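Local coordinates for protein SorB (Sorangium cellulosum, PDB 6B2V) that serves as the pyran synthase domain of module nine in the trans-acyltransferase assembly line for the antibiotic sorangicin, probably closing a pyran ring in the growing polyketide, at residues E39-F44 against R104-D109; G113-V118 against R127-F132; E165-P170 against G226-R231; W177-V182 against L189-A194; N211-P216 against A249-R254. All blocks are in the same frame, centred on the assembly; numbering follows the deposited sequence.

Contact 1. Residues E39-F44 against R104-D109; sequences EGRRAF and RVVLSD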
# COMPACT_ATOMS: atom_id res chain seq x y z
N GLU A 39 14.01 25.25 8.42
CA GLU A 39 13.14 25.17 9.58
C GLU A 39 12.67 23.85 10.22
O GLU A 39 11.55 23.77 10.70
CB GLU A 39 11.90 26.02 9.31
CG GLU A 39 12.07 27.31 8.61
CD GLU A 39 10.74 27.75 8.03
OE1 GLU A 39 10.04 28.47 8.76
OE2 GLU A 39 10.39 27.32 6.90
N GLY A 40 13.50 22.87 10.43
CA GLY A 40 12.90 21.68 11.00
C GLY A 40 12.10 20.91 9.95
O GLY A 40 10.96 20.49 10.14
N ARG A 41 12.71 20.86 8.79
CA ARG A 41 12.23 20.11 7.66
C ARG A 41 13.39 19.43 7.02
O ARG A 41 14.44 19.95 6.94
CB ARG A 41 11.59 20.98 6.63
CG ARG A 41 10.23 21.41 7.05
CD ARG A 41 9.66 22.51 6.18
NE ARG A 41 10.18 22.53 4.83
CZ ARG A 41 9.38 22.65 3.79
NH1 ARG A 41 8.10 22.73 4.01
NH2 ARG A 41 9.85 22.65 2.55
N ARG A 42 13.17 18.23 6.57
CA ARG A 42 14.15 17.48 5.84
C ARG A 42 13.46 16.97 4.59
O ARG A 42 12.35 16.60 4.64
CB ARG A 42 14.72 16.37 6.68
CG ARG A 42 15.65 16.95 7.73
CD ARG A 42 16.45 15.94 8.46
NE ARG A 42 17.45 15.27 7.67
CZ ARG A 42 18.21 14.32 8.17
NH1 ARG A 42 18.08 13.97 9.42
NH2 ARG A 42 19.08 13.71 7.43
N ALA A 43 14.18 16.98 3.50
CA ALA A 43 13.65 16.64 2.21
C ALA A 43 14.56 15.70 1.49
O ALA A 43 15.74 15.78 1.60
CB ALA A 43 13.45 17.92 1.39
N PHE A 44 13.96 14.77 0.77
CA PHE A 44 14.66 13.78 -0.01
C PHE A 44 14.09 13.67 -1.40
O PHE A 44 12.98 13.98 -1.59
CB PHE A 44 14.61 12.39 0.66
CG PHE A 44 15.21 12.38 2.02
CD1 PHE A 44 14.49 12.81 3.06
CD2 PHE A 44 16.47 11.95 2.22
CE1 PHE A 44 15.00 12.84 4.31
CE2 PHE A 44 17.00 11.97 3.48
CZ PHE A 44 16.27 12.42 4.52
N ARG A 104 9.91 14.31 -4.90
CA ARG A 104 10.44 14.80 -3.66
C ARG A 104 9.51 14.54 -2.52
O ARG A 104 8.36 14.59 -2.71
CB ARG A 104 10.70 16.30 -3.77
CG ARG A 104 11.35 16.91 -2.56
CD ARG A 104 11.49 18.41 -2.66
NE ARG A 104 12.16 18.86 -3.87
CZ ARG A 104 12.11 20.11 -4.29
NH1 ARG A 104 11.40 20.99 -3.63
NH2 ARG A 104 12.73 20.49 -5.38
N VAL A 105 10.05 14.19 -1.36
CA VAL A 105 9.25 13.98 -0.20
C VAL A 105 9.80 14.87 0.89
O VAL A 105 10.94 14.82 1.17
CB VAL A 105 9.21 12.50 0.22
CG1 VAL A 105 10.57 11.94 0.45
CG2 VAL A 105 8.37 12.30 1.45
N VAL A 106 8.94 15.66 1.49
CA VAL A 106 9.29 16.57 2.55
C VAL A 106 8.70 16.12 3.88
O VAL A 106 7.56 15.82 3.95
CB VAL A 106 8.77 17.98 2.22
CG1 VAL A 106 9.10 18.98 3.31
CG2 VAL A 106 9.36 18.45 0.94
N LEU A 107 9.52 16.09 4.91
CA LEU A 107 9.11 15.69 6.22
C LEU A 107 9.11 16.88 7.14
O LEU A 107 10.05 17.57 7.15
CB LEU A 107 10.09 14.69 6.77
CG LEU A 107 10.36 13.44 5.94
CD1 LEU A 107 11.40 12.56 6.63
CD2 LEU A 107 9.07 12.69 5.76
N SER A 108 8.06 17.08 7.88
CA SER A 108 7.94 18.19 8.81
C SER A 108 7.45 17.72 10.18
O SER A 108 6.82 16.74 10.28
CB SER A 108 7.01 19.22 8.26
OG SER A 108 5.74 18.68 8.06
N ASP A 109 7.76 18.47 11.22
CA ASP A 109 7.40 18.06 12.55
C ASP A 109 5.90 18.00 12.75
O ASP A 109 5.20 18.81 12.31
CB ASP A 109 8.02 19.00 13.60
CG ASP A 109 9.52 18.83 13.74
OD1 ASP A 109 10.20 18.26 12.87
OD2 ASP A 109 10.05 19.34 14.74
O HOH W 1 8.66 21.53 10.63
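R41 and V106 meet on one face of an antiparallel strand pair, the arginine laying the flat of its guanidinium over a valine methyl. CG1 of V106 sits under the centre of the group, 3.7 Å from R41 CZ, and it is presented there because CG1 is turned anti to the backbone N (chi1 179°). The R41 chain bends at chi3 to bring the plane over the methyl, and a salt bridge to D37 holds its polar end. Next along the same face, CB of A43 touches the other V106 methyl, CG2, at 4.1 Å. The opposite face carries R42, F44, V105 and L107. Here F44 CB packs on V105 CG1, while CE1 of the F44 ring approaches L107 CD1 obliquely at 4.3 Å. The R42 guanidinium turns from the partner strand to a salt bridge with E34. Paired N-H and C=O groups join R42 to L107 and F44 to V105; the shortest include L107 N to R42 O at 2.9 Å, close to straight at 171°. Toward G40 the strands part, and a water takes over, donating to G40 O and accepting from D109 N. Within the predicted N-terminal hotdog fold, strand 41-48 lies between strands 33-35 and 101-110, strand 113-120 flanks the latter, and helix 64-77 packs against F44 and V105.

Contact 2. Residues G113-V118 against R127-F132; sequences GRAYEV and RGLLVF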
# COMPACT_ATOMS: atom_id res chain seq x y z
N GLY A 113 4.81 12.34 14.80
CA GLY A 113 6.16 12.12 14.39
C GLY A 113 6.48 13.13 13.30
O GLY A 113 7.09 14.12 13.52
N ARG A 114 6.14 12.77 12.07
CA ARG A 114 6.34 13.67 10.96
C ARG A 114 5.23 13.65 9.97
O ARG A 114 4.67 12.65 9.71
CB ARG A 114 7.56 13.31 10.14
CG ARG A 114 8.88 13.33 10.83
CD ARG A 114 9.38 14.75 11.00
NE ARG A 114 10.70 14.74 11.60
CZ ARG A 114 10.93 14.79 12.90
NH1 ARG A 114 9.98 14.91 13.77
NH2 ARG A 114 12.15 14.78 13.32
N ALA A 115 4.90 14.81 9.46
CA ALA A 115 4.01 14.86 8.33
C ALA A 115 4.87 14.69 7.07
O ALA A 115 5.98 15.11 7.03
CB ALA A 115 3.26 16.17 8.28
N TYR A 116 4.33 14.07 6.05
CA TYR A 116 5.03 13.97 4.80
C TYR A 116 4.15 14.45 3.63
O TYR A 116 2.99 14.37 3.72
CB TYR A 116 5.50 12.52 4.50
CG TYR A 116 4.45 11.50 4.17
CD1 TYR A 116 4.00 11.35 2.89
CD2 TYR A 116 3.93 10.69 5.12
CE1 TYR A 116 3.04 10.42 2.57
CE2 TYR A 116 2.99 9.76 4.83
CZ TYR A 116 2.54 9.62 3.56
OH TYR A 116 1.58 8.70 3.32
N GLU A 117 4.78 15.00 2.63
CA GLU A 117 4.13 15.37 1.41
C GLU A 117 5.03 14.95 0.27
O GLU A 117 6.17 15.30 0.25
CB GLU A 117 3.90 16.86 1.32
CG GLU A 117 3.16 17.30 0.07
CD GLU A 117 3.13 18.82 -0.11
OE1 GLU A 117 4.09 19.39 -0.60
OE2 GLU A 117 2.14 19.37 0.30
N VAL A 118 4.51 14.17 -0.67
CA VAL A 118 5.28 13.78 -1.81
C VAL A 118 4.80 14.58 -3.02
O VAL A 118 3.67 14.58 -3.32
CB VAL A 118 5.11 12.30 -2.16
CG1 VAL A 118 6.08 11.95 -3.25
CG2 VAL A 118 5.40 11.45 -0.96
N ARG A 127 0.29 12.51 0.68
CA ARG A 127 0.60 13.06 1.97
C ARG A 127 0.10 12.15 3.07
O ARG A 127 -0.68 11.30 2.87
CB ARG A 127 0.03 14.45 2.15
CG ARG A 127 -1.43 14.45 2.45
CD ARG A 127 -1.95 15.82 2.71
NE ARG A 127 -3.17 15.75 3.47
CZ ARG A 127 -4.15 16.62 3.32
NH1 ARG A 127 -3.99 17.57 2.43
NH2 ARG A 127 -5.24 16.51 4.03
N GLY A 128 0.62 12.37 4.24
CA GLY A 128 0.22 11.61 5.37
C GLY A 128 1.06 11.89 6.59
O GLY A 128 1.81 12.80 6.59
N LEU A 129 0.91 11.02 7.58
CA LEU A 129 1.63 11.17 8.83
C LEU A 129 2.47 9.94 9.14
O LEU A 129 1.97 8.89 9.14
CB LEU A 129 0.65 11.32 9.98
CG LEU A 129 -0.29 12.50 10.03
CD1 LEU A 129 -1.30 12.32 11.14
CD2 LEU A 129 0.47 13.79 10.23
N LEU A 130 3.73 10.13 9.42
CA LEU A 130 4.59 9.06 9.84
C LEU A 130 4.58 9.03 11.36
O LEU A 130 4.88 10.00 11.98
CB LEU A 130 5.99 9.29 9.31
CG LEU A 130 6.21 9.09 7.83
CD1 LEU A 130 7.22 10.05 7.30
CD2 LEU A 130 6.69 7.70 7.49
N VAL A 131 4.21 7.89 11.93
CA VAL A 131 4.09 7.71 13.35
C VAL A 131 5.34 7.03 13.89
O VAL A 131 5.71 5.98 13.46
CB VAL A 131 2.92 6.79 13.65
CG1 VAL A 131 2.75 6.60 15.14
CG2 VAL A 131 1.65 7.31 12.99
N PHE A 132 5.95 7.71 14.83
CA PHE A 132 7.16 7.28 15.44
C PHE A 132 6.90 6.19 16.43
O PHE A 132 5.85 6.02 16.92
CB PHE A 132 7.79 8.46 16.19
CG PHE A 132 8.54 9.44 15.33
CD1 PHE A 132 8.57 9.35 13.98
CD2 PHE A 132 9.19 10.50 15.90
CE1 PHE A 132 9.24 10.25 13.22
CE2 PHE A 132 9.89 11.40 15.17
CZ PHE A 132 9.92 11.28 13.82
O HOH W 2 -0.03 8.76 0.99
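G113 and F132 meet at the open end of a beta hairpin, strands 113-120 and 123-132 of the predicted N-terminal hotdog fold. The tight side is the face of R114, Y116 and L130. The Y116 ring lies flat across the opposite backbone, with the N of G128 3.4 Å above its centre; G128, lacking a side chain, lets the ring come this close. The phenol reaches over because chi1 of 70° sets CG between the backbone N and the carbonyl carbon. L130 CG meets Y116 CD2 obliquely at 3.9 Å, and helix 64-77 packs on both residues. The other face, with A115, L129, E117 and R127, is looser: A115 CB and L129 CD2 touch at 4.2 Å, and the partly exposed E117 and exposed R127 keep their charged ends apart. At the F132 end the R114 guanidinium, turned 58° from the phenyl plane, has F132 CZ over one face, and G113 CA stands 3.5 Å from the phenyl centroid, 5° off the ring normal.

Contact 3. Residues E165-P170 against G226-R231; sequences EAMGMP and GEREWR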
# COMPACT_ATOMS: atom_id res chain seq x y z
N GLU A 165 -7.87 -8.37 -14.04
CA GLU A 165 -7.38 -7.82 -15.31
C GLU A 165 -8.52 -7.24 -16.10
O GLU A 165 -8.40 -6.24 -16.70
CB GLU A 165 -6.64 -8.87 -16.13
CG GLU A 165 -5.24 -9.17 -15.65
CD GLU A 165 -4.52 -10.15 -16.57
OE1 GLU A 165 -5.17 -10.69 -17.46
OE2 GLU A 165 -3.35 -10.37 -16.40
N ALA A 166 -9.66 -7.88 -16.03
CA ALA A 166 -10.84 -7.41 -16.73
C ALA A 166 -11.33 -6.09 -16.18
O ALA A 166 -12.01 -5.35 -16.87
CB ALA A 166 -11.94 -8.44 -16.65
N MET A 167 -10.98 -5.85 -14.94
CA MET A 167 -11.37 -4.65 -14.26
C MET A 167 -10.36 -3.54 -14.40
O MET A 167 -10.54 -2.53 -13.80
CB MET A 167 -11.81 -4.93 -12.83
CG MET A 167 -13.21 -5.58 -12.83
SD MET A 167 -13.99 -5.84 -11.25
CE MET A 167 -12.67 -6.73 -10.38
N GLY A 168 -9.34 -3.73 -15.20
CA GLY A 168 -8.40 -2.66 -15.40
C GLY A 168 -7.26 -2.44 -14.43
O GLY A 168 -6.68 -1.42 -14.45
N MET A 169 -6.93 -3.44 -13.65
CA MET A 169 -5.85 -3.31 -12.69
C MET A 169 -4.57 -2.99 -13.42
O MET A 169 -4.21 -3.66 -14.35
CB MET A 169 -5.73 -4.65 -11.96
CG MET A 169 -4.56 -4.83 -11.05
SD MET A 169 -4.48 -6.47 -10.30
CE MET A 169 -4.20 -7.56 -11.71
N PRO A 170 -3.86 -1.96 -12.98
CA PRO A 170 -2.59 -1.60 -13.60
C PRO A 170 -1.48 -2.63 -13.38
O PRO A 170 -0.64 -2.79 -14.17
CB PRO A 170 -2.24 -0.27 -12.95
CG PRO A 170 -3.49 0.21 -12.42
CD PRO A 170 -4.34 -0.93 -12.07
N GLY A 226 -21.09 -3.59 -7.12
CA GLY A 226 -21.46 -4.06 -8.42
C GLY A 226 -20.79 -3.37 -9.58
O GLY A 226 -21.35 -3.25 -10.63
N GLU A 227 -19.55 -2.98 -9.37
CA GLU A 227 -18.80 -2.26 -10.36
C GLU A 227 -17.64 -3.03 -10.90
O GLU A 227 -17.17 -3.93 -10.32
CB GLU A 227 -18.34 -0.92 -9.83
CG GLU A 227 -19.44 0.00 -9.39
CD GLU A 227 -20.24 0.61 -10.54
OE1 GLU A 227 -19.74 0.66 -11.62
OE2 GLU A 227 -21.36 1.00 -10.31
N ARG A 228 -17.24 -2.63 -12.09
CA ARG A 228 -16.20 -3.23 -12.85
C ARG A 228 -15.03 -2.31 -13.24
O ARG A 228 -14.21 -2.71 -13.95
CB ARG A 228 -16.79 -3.82 -14.13
CG ARG A 228 -17.41 -5.17 -13.93
CD ARG A 228 -18.09 -5.69 -15.19
NE ARG A 228 -17.14 -6.16 -16.17
CZ ARG A 228 -16.69 -7.40 -16.24
NH1 ARG A 228 -17.07 -8.33 -15.38
NH2 ARG A 228 -15.88 -7.71 -17.16
N GLU A 229 -15.02 -1.07 -12.81
CA GLU A 229 -13.95 -0.16 -13.13
C GLU A 229 -12.96 -0.17 -11.94
O GLU A 229 -13.37 -0.07 -10.85
CB GLU A 229 -14.52 1.23 -13.37
CG GLU A 229 -15.50 1.39 -14.54
CD GLU A 229 -14.83 1.31 -15.86
OE1 GLU A 229 -13.87 2.02 -16.05
OE2 GLU A 229 -15.30 0.56 -16.71
N TRP A 230 -11.67 -0.24 -12.22
CA TRP A 230 -10.67 -0.30 -11.14
C TRP A 230 -10.71 0.89 -10.23
O TRP A 230 -11.02 1.98 -10.66
CB TRP A 230 -9.26 -0.43 -11.71
CG TRP A 230 -8.24 -0.90 -10.71
CD1 TRP A 230 -7.22 -0.21 -10.20
CD2 TRP A 230 -8.25 -2.14 -10.05
NE1 TRP A 230 -6.57 -0.95 -9.27
CE2 TRP A 230 -7.19 -2.15 -9.16
CE3 TRP A 230 -9.06 -3.25 -10.13
CZ2 TRP A 230 -6.91 -3.24 -8.40
CZ3 TRP A 230 -8.77 -4.33 -9.37
CH2 TRP A 230 -7.71 -4.31 -8.51
N ARG A 231 -10.42 0.65 -8.97
CA ARG A 231 -10.38 1.69 -8.01
C ARG A 231 -8.96 1.81 -7.43
O ARG A 231 -8.27 0.86 -7.32
CB ARG A 231 -11.43 1.45 -6.93
CG ARG A 231 -12.87 1.54 -7.44
CD ARG A 231 -13.94 1.22 -6.43
NE ARG A 231 -15.26 1.51 -6.94
CZ ARG A 231 -16.35 1.47 -6.23
NH1 ARG A 231 -16.34 1.15 -4.97
NH2 ARG A 231 -17.49 1.79 -6.79
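The loop that follows a Schellman-terminated helix in the predicted C-terminal hotdog fold, residues 226-231, packs its tryptophan, W230, against the turn leaving helix 160-166. The indole and M169 run side by side in the same direction, and the methionine backbone and side chain lie over one indole face. M169 CB is centred on the six-membered ring, 3.8 Å from its centroid and 1° off the normal. Further out, the sulfur makes an oblique Met-aromatic contact, SD being 4.9 Å from that centroid. The same face also receives P170 over its pyrrole part. W230 reaches under both residues with CG anti to its backbone N (chi1 -163°). At the other end of the contact M167 fits against the R228 backbone, its CG 3.2 Å from R228 O, and its side chain also rests on L222 of helix 207-225. V215 and I218 of that helix touch M169 and W230 respectively. The closest approach to the indole is that of P170, whose CD lies 3.5 Å from W230 CD1.

Contact 4. Residues W177-V182 against L189-A194; sequences WIASLV and LASLQA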
# COMPACT_ATOMS: atom_id res chain seq x y z
N TRP A 177 1.84 -11.52 -5.92
CA TRP A 177 1.97 -12.72 -5.16
C TRP A 177 0.68 -13.54 -5.04
O TRP A 177 0.68 -14.59 -4.52
CB TRP A 177 2.42 -12.39 -3.74
CG TRP A 177 3.79 -11.79 -3.56
CD1 TRP A 177 4.39 -10.87 -4.32
CD2 TRP A 177 4.71 -12.08 -2.50
NE1 TRP A 177 5.62 -10.58 -3.84
CE2 TRP A 177 5.82 -11.29 -2.69
CE3 TRP A 177 4.67 -12.92 -1.41
CZ2 TRP A 177 6.91 -11.37 -1.85
CZ3 TRP A 177 5.73 -12.97 -0.58
CH2 TRP A 177 6.83 -12.21 -0.81
N ILE A 178 -0.40 -13.01 -5.56
CA ILE A 178 -1.65 -13.72 -5.44
C ILE A 178 -1.70 -15.05 -6.17
O ILE A 178 -1.37 -15.11 -7.29
CB ILE A 178 -2.79 -12.81 -5.88
CG1 ILE A 178 -2.78 -11.58 -5.01
CG2 ILE A 178 -4.12 -13.52 -5.74
CD1 ILE A 178 -3.71 -10.55 -5.50
N ALA A 179 -2.08 -16.11 -5.46
CA ALA A 179 -2.19 -17.43 -6.03
C ALA A 179 -3.60 -17.97 -6.09
O ALA A 179 -3.91 -18.80 -6.86
CB ALA A 179 -1.37 -18.41 -5.27
N SER A 180 -4.42 -17.51 -5.19
CA SER A 180 -5.83 -17.87 -5.13
C SER A 180 -6.62 -16.78 -4.43
O SER A 180 -6.08 -16.02 -3.73
CB SER A 180 -6.05 -19.17 -4.34
OG SER A 180 -5.89 -18.92 -2.97
N LEU A 181 -7.92 -16.73 -4.68
CA LEU A 181 -8.79 -15.78 -4.06
C LEU A 181 -10.21 -16.33 -3.79
O LEU A 181 -10.81 -16.78 -4.66
CB LEU A 181 -8.88 -14.55 -4.96
CG LEU A 181 -9.78 -13.38 -4.52
CD1 LEU A 181 -9.36 -12.82 -3.18
CD2 LEU A 181 -9.70 -12.24 -5.53
N VAL A 182 -10.70 -16.25 -2.55
CA VAL A 182 -12.04 -16.62 -2.21
C VAL A 182 -12.69 -15.46 -1.44
O VAL A 182 -12.05 -14.67 -0.86
CB VAL A 182 -12.14 -17.95 -1.38
CG1 VAL A 182 -11.58 -19.14 -2.15
CG2 VAL A 182 -11.44 -17.80 -0.04
N LEU A 189 -10.30 -13.62 1.17
CA LEU A 189 -9.06 -14.25 1.54
C LEU A 189 -8.27 -14.69 0.29
O LEU A 189 -8.71 -15.46 -0.51
CB LEU A 189 -9.33 -15.43 2.44
CG LEU A 189 -8.13 -16.14 3.04
CD1 LEU A 189 -7.49 -15.34 4.15
CD2 LEU A 189 -8.53 -17.53 3.51
N ALA A 190 -7.07 -14.15 0.21
CA ALA A 190 -6.15 -14.48 -0.88
C ALA A 190 -4.95 -15.23 -0.34
O ALA A 190 -4.44 -14.85 0.63
CB ALA A 190 -5.65 -13.23 -1.57
N SER A 191 -4.59 -16.31 -1.00
CA SER A 191 -3.36 -16.99 -0.65
C SER A 191 -2.23 -16.41 -1.52
O SER A 191 -2.45 -15.99 -2.60
CB SER A 191 -3.46 -18.47 -0.76
OG SER A 191 -3.51 -18.81 -2.08
N LEU A 192 -1.03 -16.39 -0.96
CA LEU A 192 0.12 -15.81 -1.62
C LEU A 192 1.25 -16.78 -1.84
O LEU A 192 1.45 -17.64 -1.08
CB LEU A 192 0.73 -14.70 -0.78
CG LEU A 192 -0.20 -13.58 -0.39
CD1 LEU A 192 0.56 -12.61 0.47
CD2 LEU A 192 -0.85 -12.88 -1.56
N GLN A 193 1.94 -16.59 -2.94
CA GLN A 193 3.15 -17.34 -3.25
C GLN A 193 4.20 -16.31 -3.72
O GLN A 193 3.94 -15.54 -4.59
CB GLN A 193 2.90 -18.35 -4.32
CG GLN A 193 4.09 -19.21 -4.64
CD GLN A 193 3.71 -20.34 -5.57
OE1 GLN A 193 2.58 -20.82 -5.56
NE2 GLN A 193 4.65 -20.73 -6.42
N ALA A 194 5.36 -16.36 -3.13
CA ALA A 194 6.37 -15.44 -3.53
C ALA A 194 6.89 -15.73 -4.91
O ALA A 194 7.01 -16.83 -5.29
CB ALA A 194 7.51 -15.42 -2.54
O HOH W 3 -7.68 -18.10 -0.95
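Strands 178-182 and 189-192 run antiparallel, their axes 4.6 Å apart at closest approach and their directions 162° apart. Backbone bonds pair V182 with L189 in both directions, and Q193 N reaches W177 O. Between these the register slips by one residue: A179 and S180 both face S191, a classic beta bulge, with A179 N bonded to S191 O and S191 N to S180 O. The second bond is bent, 141° at the hydrogen, its donor above the carbonyl plane. At the bulge itself the S180 and S191 hydroxyls meet at 2.5 Å between the OG atoms, a short hydrogen bond whose donor could be either. Both OG atoms sit between backbone N and carbonyl carbon (chi1 74° in S180), which brings them together. A water links S180 OG to L189 O, donating to the carbonyl. These strands form a hairpin of the predicted C-terminal hotdog fold. The face opposite the two serines is apolar: L192 CD2 lies against I178 CG1 at 4.2 Å and L181 CD1 against A190 CB, with helix 207-225 packed on it. Past the strand ends, the W177 indole takes A194 over one face, the methyl CB 3.8 Å from the six-membered ring centroid.

Contact 5. Residues N211-P216 against A249-R254; sequences NSVLVP and AYVHAR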
# COMPACT_ATOMS: atom_id res chain seq x y z
N ASN A 211 0.92 -4.17 -3.51
CA ASN A 211 -0.24 -4.27 -4.39
C ASN A 211 -0.99 -5.59 -4.21
O ASN A 211 -2.15 -5.65 -4.36
CB ASN A 211 0.16 -4.12 -5.85
CG ASN A 211 0.31 -2.67 -6.24
OD1 ASN A 211 1.07 -2.37 -7.10
ND2 ASN A 211 -0.43 -1.85 -5.64
N SER A 212 -0.25 -6.64 -3.89
CA SER A 212 -0.88 -7.92 -3.61
C SER A 212 -1.80 -7.83 -2.40
O SER A 212 -2.71 -8.56 -2.28
CB SER A 212 0.15 -9.01 -3.39
OG SER A 212 0.93 -9.17 -4.52
N VAL A 213 -1.40 -7.07 -1.42
CA VAL A 213 -2.25 -6.87 -0.26
C VAL A 213 -3.52 -6.03 -0.56
O VAL A 213 -4.57 -6.28 -0.08
CB VAL A 213 -1.47 -6.21 0.89
CG1 VAL A 213 -2.32 -6.04 2.11
CG2 VAL A 213 -0.24 -6.99 1.24
N LEU A 214 -3.32 -5.00 -1.34
CA LEU A 214 -4.43 -4.12 -1.70
C LEU A 214 -5.46 -4.66 -2.69
O LEU A 214 -6.58 -4.34 -2.61
CB LEU A 214 -3.94 -2.74 -2.17
CG LEU A 214 -3.11 -1.93 -1.14
CD1 LEU A 214 -2.95 -0.50 -1.57
CD2 LEU A 214 -3.64 -2.02 0.27
N VAL A 215 -5.01 -5.52 -3.60
CA VAL A 215 -5.90 -6.01 -4.64
C VAL A 215 -7.13 -6.71 -4.11
O VAL A 215 -8.18 -6.49 -4.62
CB VAL A 215 -5.13 -6.85 -5.71
CG1 VAL A 215 -6.02 -7.78 -6.52
CG2 VAL A 215 -4.47 -5.92 -6.67
N PRO A 216 -7.00 -7.53 -3.10
CA PRO A 216 -8.19 -8.20 -2.58
C PRO A 216 -9.22 -7.23 -2.00
O PRO A 216 -10.36 -7.50 -2.07
CB PRO A 216 -7.63 -9.19 -1.56
CG PRO A 216 -6.33 -9.49 -2.12
CD PRO A 216 -5.80 -8.19 -2.60
N ALA A 249 1.72 -14.97 3.65
CA ALA A 249 1.07 -16.13 3.12
C ALA A 249 -0.40 -15.92 2.76
O ALA A 249 -0.89 -16.62 1.93
CB ALA A 249 1.21 -17.29 4.07
N TYR A 250 -1.07 -15.00 3.44
CA TYR A 250 -2.48 -14.72 3.16
C TYR A 250 -2.78 -13.24 3.30
O TYR A 250 -2.17 -12.58 4.04
CB TYR A 250 -3.42 -15.47 4.14
CG TYR A 250 -3.47 -16.94 3.95
CD1 TYR A 250 -4.30 -17.46 3.04
CD2 TYR A 250 -2.69 -17.80 4.66
CE1 TYR A 250 -4.38 -18.79 2.81
CE2 TYR A 250 -2.75 -19.18 4.42
CZ TYR A 250 -3.61 -19.63 3.47
OH TYR A 250 -3.82 -20.97 3.16
N VAL A 251 -3.78 -12.78 2.57
CA VAL A 251 -4.29 -11.43 2.66
C VAL A 251 -5.79 -11.58 3.01
O VAL A 251 -6.48 -12.25 2.35
CB VAL A 251 -4.11 -10.69 1.34
CG1 VAL A 251 -4.79 -9.34 1.37
CG2 VAL A 251 -2.66 -10.47 1.03
N HIS A 252 -6.21 -10.91 4.07
CA HIS A 252 -7.54 -10.93 4.62
C HIS A 252 -8.12 -9.53 4.61
O HIS A 252 -7.73 -8.74 5.34
CB HIS A 252 -7.50 -11.45 6.05
CG HIS A 252 -8.85 -11.58 6.69
ND1 HIS A 252 -9.07 -11.29 8.01
CD2 HIS A 252 -10.04 -11.92 6.17
CE1 HIS A 252 -10.35 -11.46 8.27
NE2 HIS A 252 -10.95 -11.89 7.18
N ALA A 253 -9.09 -9.35 3.75
CA ALA A 253 -9.79 -8.09 3.56
C ALA A 253 -11.27 -8.20 3.88
O ALA A 253 -11.89 -9.15 3.60
CB ALA A 253 -9.72 -7.70 2.09
N ARG A 254 -11.96 -7.01 4.11
CA ARG A 254 -13.17 -7.02 4.90
C ARG A 254 -13.63 -5.59 5.12
O ARG A 254 -12.89 -4.69 5.08
CB ARG A 254 -12.96 -7.73 6.27
CG ARG A 254 -11.96 -7.07 7.18
CD ARG A 254 -11.71 -7.85 8.47
NE ARG A 254 -10.78 -7.14 9.32
CZ ARG A 254 -9.48 -7.20 9.20
NH1 ARG A 254 -8.71 -6.46 9.99
NH2 ARG A 254 -8.97 -7.95 8.26
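Segment 211-216 of helix 207-225 lies over strand segment 250-254, with the two axes 7.9 Å apart at closest approach and their directions differing by 36°. V251 does most of the touching, its CB directed at the helix and its two methyls spread over S212, V213 and P216. CG1, anti to the backbone N (chi1 173°), enters between V213 and P216, 3.8 Å from P216 CG and close to V213 CG1. It lies nearer still to the backbone, 3.4 Å from V213 O. The valine crosses V213 obliquely but meets the proline ring at about a right angle. V251 CG2 turns the other way and lies 3.8 Å from S212 O. That carbonyl is buried here and has no polar partner in the model; the N that would meet it one turn on is that of P216, which carries no hydrogen, and the helix is kinked there. Two residues along the strand, A253 CB also points at the helix, 4.1 Å from P216 C and a little farther from P216 CB. The S212 hydroxyl is engaged away from the strand, with N208 O and W177 N. All five touching residues are buried, and no hydrogen bond joins the segments. A long central helix lying against an antiparallel sheet is the hallmark of the hotdog fold, here the predicted C-terminal one.

How the contacts relate
From the N terminus, contact 1 closes a loop of 59 residues that contains helix 64-77, bringing strand 41-48 beside strand 101-110. Contact 2, a short hairpin, touches contact 1 through the neighbouring strands 101-110 and 113-120, so both belong to the predicted N-terminal hotdog fold. The other three lie across the chain's centre in the C-terminal one. Contact 3 closes a 55-residue loop, within which the hairpin of contact 4 falls. Contact 5 closes 32 residues and crosses contact 3, since 211-216 precedes 226-231 and 249-254 follows it; V215 touches both M169 and W230. Contacts 4 and 5 meet through adjoining strands 187-192 and 250-255 and through W177 N with S212 OG.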